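Local coordinates for tautomerase domain-containing protein (Gammaproteobacteria bacterium SG8_31, PDB 7M59) that belongs to the tautomerase superfamily of small beta-alpha-beta proteins and assembles as a hexamer, at residues P1-A13 with Y37-H50. Sequence-based numbering, arbitrary orientation.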
loop_
_atom_site.group_PDB
_atom_site.type_symbol
_atom_site.label_atom_id
_atom_site.label_comp_id
_atom_site.label_asym_id
_atom_site.label_seq_id
_atom_site.Cartn_x
_atom_site.Cartn_y
_atom_site.Cartn_z
ATOM N N PRO A 1 -2.049 -10.873 -9.527
ATOM C CA PRO A 1 -2.495 -9.867 -8.547
ATOM C C PRO A 1 -1.515 -9.748 -7.398
ATOM O O PRO A 1 -0.730 -10.669 -7.169
ATOM C CB PRO A 1 -3.832 -10.423 -8.045
ATOM C CG PRO A 1 -3.692 -11.917 -8.241
ATOM C CD PRO A 1 -2.933 -12.055 -9.533
ATOM N N VAL A 2 -1.558 -8.631 -6.679
ATOM C CA VAL A 2 -0.740 -8.438 -5.488
ATOM C C VAL A 2 -1.668 -8.459 -4.284
ATOM O O VAL A 2 -2.677 -7.744 -4.265
ATOM C CB VAL A 2 0.049 -7.119 -5.556
ATOM C CG1 VAL A 2 0.893 -6.927 -4.280
ATOM C CG2 VAL A 2 0.939 -7.103 -6.794
ATOM N N ILE A 3 -1.342 -9.293 -3.294
ATOM C CA ILE A 3 -2.102 -9.385 -2.048
ATOM C C ILE A 3 -1.160 -8.979 -0.926
ATOM O O ILE A 3 -0.228 -9.723 -0.603
ATOM C CB ILE A 3 -2.664 -10.795 -1.791
ATOM C CG1 ILE A 3 -3.245 -11.427 -3.075
ATOM C CG2 ILE A 3 -3.695 -10.748 -0.648
ATOM C CD1 ILE A 3 -4.492 -10.717 -3.612
ATOM N N GLN A 4 -1.373 -7.795 -0.355
ATOM C CA GLN A 4 -0.558 -7.316 0.754
ATOM C C GLN A 4 -1.277 -7.623 2.055
ATOM O O GLN A 4 -2.468 -7.335 2.188
ATOM C CB GLN A 4 -0.285 -5.817 0.656
ATOM C CG GLN A 4 0.532 -5.434 -0.563
ATOM C CD GLN A 4 0.558 -3.937 -0.756
ATOM O OE1 GLN A 4 1.355 -3.228 -0.126
ATOM N NE2 GLN A 4 -0.324 -3.438 -1.617
ATOM N N CYS A 5 -0.548 -8.188 3.007
ATOM C CA CYS A 5 -1.116 -8.636 4.278
ATOM C C CYS A 5 -0.366 -7.933 5.396
ATOM O O CYS A 5 0.774 -8.294 5.698
ATOM C CB CYS A 5 -0.998 -10.151 4.426
ATOM S SG CYS A 5 -1.642 -11.075 3.035
ATOM N N ASP A 6 -0.984 -6.917 5.998
ATOM C CA ASP A 6 -0.401 -6.238 7.153
ATOM C C ASP A 6 -0.984 -6.875 8.405
ATOM O O ASP A 6 -2.138 -6.614 8.773
ATOM C CB ASP A 6 -0.675 -4.741 7.111
ATOM C CG ASP A 6 0.213 -4.016 6.124
ATOM O OD1 ASP A 6 1.375 -3.697 6.482
ATOM O OD2 ASP A 6 -0.267 -3.758 5.009
ATOM N N ILE A 7 -0.177 -7.707 9.065
ATOM C CA ILE A 7 -0.621 -8.507 10.199
ATOM C C ILE A 7 0.193 -8.135 11.431
ATOM O O ILE A 7 1.268 -7.538 11.346
ATOM C CB ILE A 7 -0.513 -10.017 9.902
ATOM C CG1 ILE A 7 0.959 -10.448 9.842
ATOM C CG2 ILE A 7 -1.232 -10.348 8.599
ATOM C CD1 ILE A 7 1.138 -11.970 9.619
ATOM N N ARG A 8 -0.330 -8.496 12.597
ATOM C CA ARG A 8 0.410 -8.243 13.826
ATOM C C ARG A 8 1.518 -9.280 14.000
ATOM O O ARG A 8 1.354 -10.450 13.647
ATOM C CB ARG A 8 -0.533 -8.242 15.029
ATOM C CG ARG A 8 -1.349 -6.942 15.161
ATOM C CD ARG A 8 -2.502 -7.102 16.158
ATOM N NE ARG A 8 -3.367 -8.173 15.690
ATOM C CZ ARG A 8 -3.915 -9.114 16.448
ATOM N NH1 ARG A 8 -3.728 -9.130 17.766
ATOM N NH2 ARG A 8 -4.654 -10.052 15.870
ATOM N N GLN A 9 2.651 -8.827 14.539
ATOM C CA GLN A 9 3.810 -9.678 14.776
ATOM C C GLN A 9 3.475 -10.776 15.785
ATOM O O GLN A 9 2.531 -10.665 16.568
ATOM C CB GLN A 9 4.976 -8.838 15.304
ATOM C CG GLN A 9 4.640 -8.166 16.630
ATOM C CD GLN A 9 5.652 -7.116 17.063
ATOM O OE1 GLN A 9 6.523 -6.714 16.292
ATOM N NE2 GLN A 9 5.536 -6.666 18.308
ATOM N N GLY A 10 4.267 -11.846 15.764
ATOM C CA GLY A 10 4.156 -12.898 16.768
ATOM C C GLY A 10 3.780 -14.263 16.237
ATOM O O GLY A 10 3.797 -15.237 17.011
ATOM N N ARG A 11 3.431 -14.388 14.961
ATOM C CA ARG A 11 3.128 -15.686 14.384
ATOM C C ARG A 11 4.412 -16.426 14.019
ATOM O O ARG A 11 5.461 -15.827 13.770
ATOM C CB ARG A 11 2.257 -15.532 13.137
ATOM C CG ARG A 11 0.766 -15.456 13.408
ATOM C CD ARG A 11 0.345 -14.064 13.845
ATOM N NE ARG A 11 -1.096 -14.015 14.058
ATOM C CZ ARG A 11 -1.812 -12.897 14.086
ATOM N NH1 ARG A 11 -1.221 -11.721 13.901
ATOM N NH2 ARG A 11 -3.124 -12.960 14.280
ATOM N N THR A 12 4.309 -17.754 13.968
ATOM C CA THR A 12 5.432 -18.576 13.552
ATOM C C THR A 12 5.612 -18.515 12.040
ATOM O O THR A 12 4.704 -18.135 11.293
ATOM C CB THR A 12 5.228 -20.034 13.972
ATOM O OG1 THR A 12 4.197 -20.620 13.166
ATOM C CG2 THR A 12 4.839 -20.123 15.439
ATOM N N ALA A 13 6.804 -18.916 11.588
ATOM C CA ALA A 13 7.047 -19.037 10.154
ATOM C C ALA A 13 6.033 -19.965 9.498
ATOM O O ALA A 13 5.613 -19.737 8.356
ATOM C CB ALA A 13 8.472 -19.534 9.901
ATOM N N TYR A 37 0.584 -15.700 -11.547
ATOM C CA TYR A 37 0.413 -14.250 -11.451
ATOM C C TYR A 37 0.292 -13.745 -10.018
ATOM O O TYR A 37 0.261 -12.525 -9.813
ATOM C CB TYR A 37 -0.849 -13.787 -12.194
ATOM C CG TYR A 37 -0.835 -13.886 -13.706
ATOM C CD1 TYR A 37 -1.918 -13.424 -14.440
ATOM C CD2 TYR A 37 0.240 -14.440 -14.390
ATOM C CE1 TYR A 37 -1.941 -13.500 -15.819
ATOM C CE2 TYR A 37 0.228 -14.528 -15.784
ATOM C CZ TYR A 37 -0.869 -14.057 -16.485
ATOM O OH TYR A 37 -0.901 -14.127 -17.861
ATOM N N ILE A 38 0.194 -14.625 -9.030
ATOM C CA ILE A 38 -0.149 -14.208 -7.672
ATOM C C ILE A 38 1.127 -13.898 -6.897
ATOM O O ILE A 38 2.100 -14.664 -6.931
ATOM C CB ILE A 38 -0.983 -15.283 -6.959
ATOM C CG1 ILE A 38 -2.318 -15.482 -7.687
ATOM C CG2 ILE A 38 -1.214 -14.896 -5.508
ATOM C CD1 ILE A 38 -3.135 -16.642 -7.158
ATOM N N TYR A 39 1.128 -12.767 -6.192
ATOM C CA TYR A 39 2.251 -12.362 -5.355
ATOM C C TYR A 39 1.661 -11.939 -4.016
ATOM O O TYR A 39 0.902 -10.966 -3.952
ATOM C CB TYR A 39 3.032 -11.228 -6.021
ATOM C CG TYR A 39 4.430 -10.912 -5.508
ATOM C CD1 TYR A 39 5.457 -10.642 -6.406
ATOM C CD2 TYR A 39 4.710 -10.807 -4.140
ATOM C CE1 TYR A 39 6.731 -10.309 -5.966
ATOM C CE2 TYR A 39 5.992 -10.477 -3.694
ATOM C CZ TYR A 39 6.990 -10.227 -4.618
ATOM O OH TYR A 39 8.255 -9.882 -4.208
ATOM N N VAL A 40 1.958 -12.702 -2.966
ATOM C CA VAL A 40 1.523 -12.396 -1.608
ATOM C C VAL A 40 2.698 -11.791 -0.857
ATOM O O VAL A 40 3.816 -12.319 -0.898
ATOM C CB VAL A 40 0.998 -13.648 -0.886
ATOM C CG1 VAL A 40 0.584 -13.300 0.532
ATOM C CG2 VAL A 40 -0.173 -14.242 -1.650
ATOM N N LEU A 41 2.450 -10.684 -0.172
ATOM C CA LEU A 41 3.482 -9.976 0.569
ATOM C C LEU A 41 2.998 -9.792 1.998
ATOM O O LEU A 41 1.893 -9.289 2.213
ATOM C CB LEU A 41 3.781 -8.622 -0.085
ATOM C CG LEU A 41 4.736 -7.738 0.708
ATOM C CD1 LEU A 41 6.141 -8.344 0.657
ATOM C CD2 LEU A 41 4.718 -6.356 0.106
ATOM N N ILE A 42 3.813 -10.207 2.969
ATOM C CA ILE A 42 3.453 -10.150 4.381
ATOM C C ILE A 42 4.315 -9.100 5.067
ATOM O O ILE A 42 5.544 -9.094 4.911
ATOM C CB ILE A 42 3.638 -11.514 5.066
ATOM C CG1 ILE A 42 2.758 -12.574 4.394
ATOM C CG2 ILE A 42 3.323 -11.390 6.554
ATOM C CD1 ILE A 42 3.138 -14.009 4.786
ATOM N N ARG A 43 3.679 -8.217 5.830
ATOM C CA ARG A 43 4.383 -7.258 6.673
ATOM C C ARG A 43 3.859 -7.380 8.094
ATOM O O ARG A 43 2.642 -7.422 8.300
ATOM C CB ARG A 43 4.185 -5.818 6.175
ATOM C CG ARG A 43 4.891 -5.508 4.860
ATOM C CD ARG A 43 4.687 -4.032 4.463
ATOM N NE ARG A 43 3.277 -3.765 4.171
ATOM C CZ ARG A 43 2.768 -3.612 2.948
ATOM N NH1 ARG A 43 3.545 -3.660 1.860
ATOM N NH2 ARG A 43 1.465 -3.396 2.807
ATOM N N GLU A 44 4.768 -7.420 9.068
ATOM C CA GLU A 44 4.404 -7.495 10.479
ATOM C C GLU A 44 4.595 -6.151 11.162
ATOM O O GLU A 44 5.557 -5.429 10.881
ATOM C CB GLU A 44 5.252 -8.534 11.214
ATOM C CG GLU A 44 5.044 -9.943 10.750
ATOM C CD GLU A 44 6.071 -10.887 11.350
ATOM O OE1 GLU A 44 7.286 -10.607 11.242
ATOM O OE2 GLU A 44 5.655 -11.888 11.954
ATOM N N THR A 45 3.697 -5.848 12.090
ATOM C CA THR A 45 3.739 -4.642 12.899
ATOM C C THR A 45 3.309 -4.978 14.316
ATOM O O THR A 45 2.615 -5.976 14.545
ATOM C CB THR A 45 2.836 -3.533 12.329
ATOM O OG1 THR A 45 1.636 -4.106 11.794
ATOM C CG2 THR A 45 3.574 -2.750 11.252
ATOM N N PRO A 46 3.696 -4.161 15.291
ATOM C CA PRO A 46 3.150 -4.330 16.639
ATOM C C PRO A 46 1.648 -4.095 16.646
ATOM O O PRO A 46 1.100 -3.362 15.815
ATOM C CB PRO A 46 3.881 -3.261 17.461
ATOM C CG PRO A 46 5.062 -2.884 16.670
ATOM C CD PRO A 46 4.694 -3.076 15.231
ATOM N N GLY A 47 0.976 -4.724 17.608
ATOM C CA GLY A 47 -0.450 -4.503 17.749
ATOM C C GLY A 47 -0.809 -3.042 17.919
ATOM O O GLY A 47 -1.851 -2.599 17.435
ATOM N N ALA A 48 0.049 -2.277 18.607
ATOM C CA ALA A 48 -0.203 -0.862 18.845
ATOM C C ALA A 48 -0.254 -0.048 17.562
ATOM O O ALA A 48 -0.793 1.067 17.571
ATOM C CB ALA A 48 0.867 -0.291 19.779
ATOM N N HIS A 49 0.284 -0.575 16.464
ATOM C CA HIS A 49 0.250 0.118 15.184
ATOM C C HIS A 49 -1.023 -0.155 14.402
ATOM O O HIS A 49 -1.165 0.348 13.280
ATOM C CB HIS A 49 1.462 -0.279 14.336
ATOM C CG HIS A 49 2.756 0.306 14.816
ATOM N ND1 HIS A 49 3.894 0.322 14.040
ATOM C CD2 HIS A 49 3.093 0.893 15.990
ATOM C CE1 HIS A 49 4.879 0.891 14.717
ATOM N NE2 HIS A 49 4.417 1.251 15.901
ATOM N N HIS A 50 -1.934 -0.956 14.949
ATOM C CA HIS A 50 -3.242 -1.218 14.360
ATOM C C HIS A 50 -4.270 -0.530 15.242
ATOM O O HIS A 50 -4.517 -0.977 16.365
ATOM C CB HIS A 50 -3.535 -2.713 14.285
ATOM C CG HIS A 50 -2.596 -3.469 13.405
ATOM N ND1 HIS A 50 -3.019 -4.157 12.289
ATOM C CD2 HIS A 50 -1.254 -3.643 13.473
ATOM C CE1 HIS A 50 -1.975 -4.721 11.705
ATOM N NE2 HIS A 50 -0.895 -4.428 12.406
HETATM O O HOH W 1 2.110 -4.602 8.926
HETATM O O HOH W 2 3.126 -12.454 12.785
HETATM O O HOH W 3 6.823 -5.651 14.079
HETATM O O HOH W 4 6.430 -13.003 14.305
#
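R43 reaches from strand 39-45 across to strand 2-8 and engages both D6 and Q4. Its CB lies 3.5 Å from D6 OD1, and CD passes 3.9 Å from the same oxygen. A bend at chi3 (-66°) then turns the guanidinium over the neighbouring strand. There NE donates to D6 OD1 in a nearly straight bond, while NH2 forms a salt bridge with D6 OD2 at 2.8 Å; each oxygen is met on its syn side, with the carboxylate turned 34° from the guanidinium plane. At the far end NH1 and NH2 both donate to Q4 OE1, NH1 on a lone pair at 3.0 Å and NH2 from above the amide plane. Four bonds to three oxygens thus fix the rotation of this buried group, and NH1 also pairs with D6 of a neighbouring subunit.

The two strands run parallel and form the core of a beta-alpha-beta unit, joined through helix 13-31, as in the tautomerase family. Main-chain bonds zip them together from P1 O to Q9 N, and antiparallel strands of two other subunits extend the sheet. P1 leads this pairing, its ring packing CG against I38 CG1 at 3.9 Å. On the face turned to the helix, I7 CD1 rests 3.8 Å from I42 CG2, and C5 SG touches V40 CG1.

At the C-terminal end of strand 2-8, R8 lays its CG over one face of the H50 ring, 3.9 Å from the centroid, in a CH-pi contact, while its guanidinium reaches P58. H50 NE2 and T45 OG1 are hydrogen-bonded at 2.6 Å, and either could be the donor. A water joins that hydroxyl to D6 OD1, and two more link E44 OE2, also paired with K16, to the turn at G10 and R11.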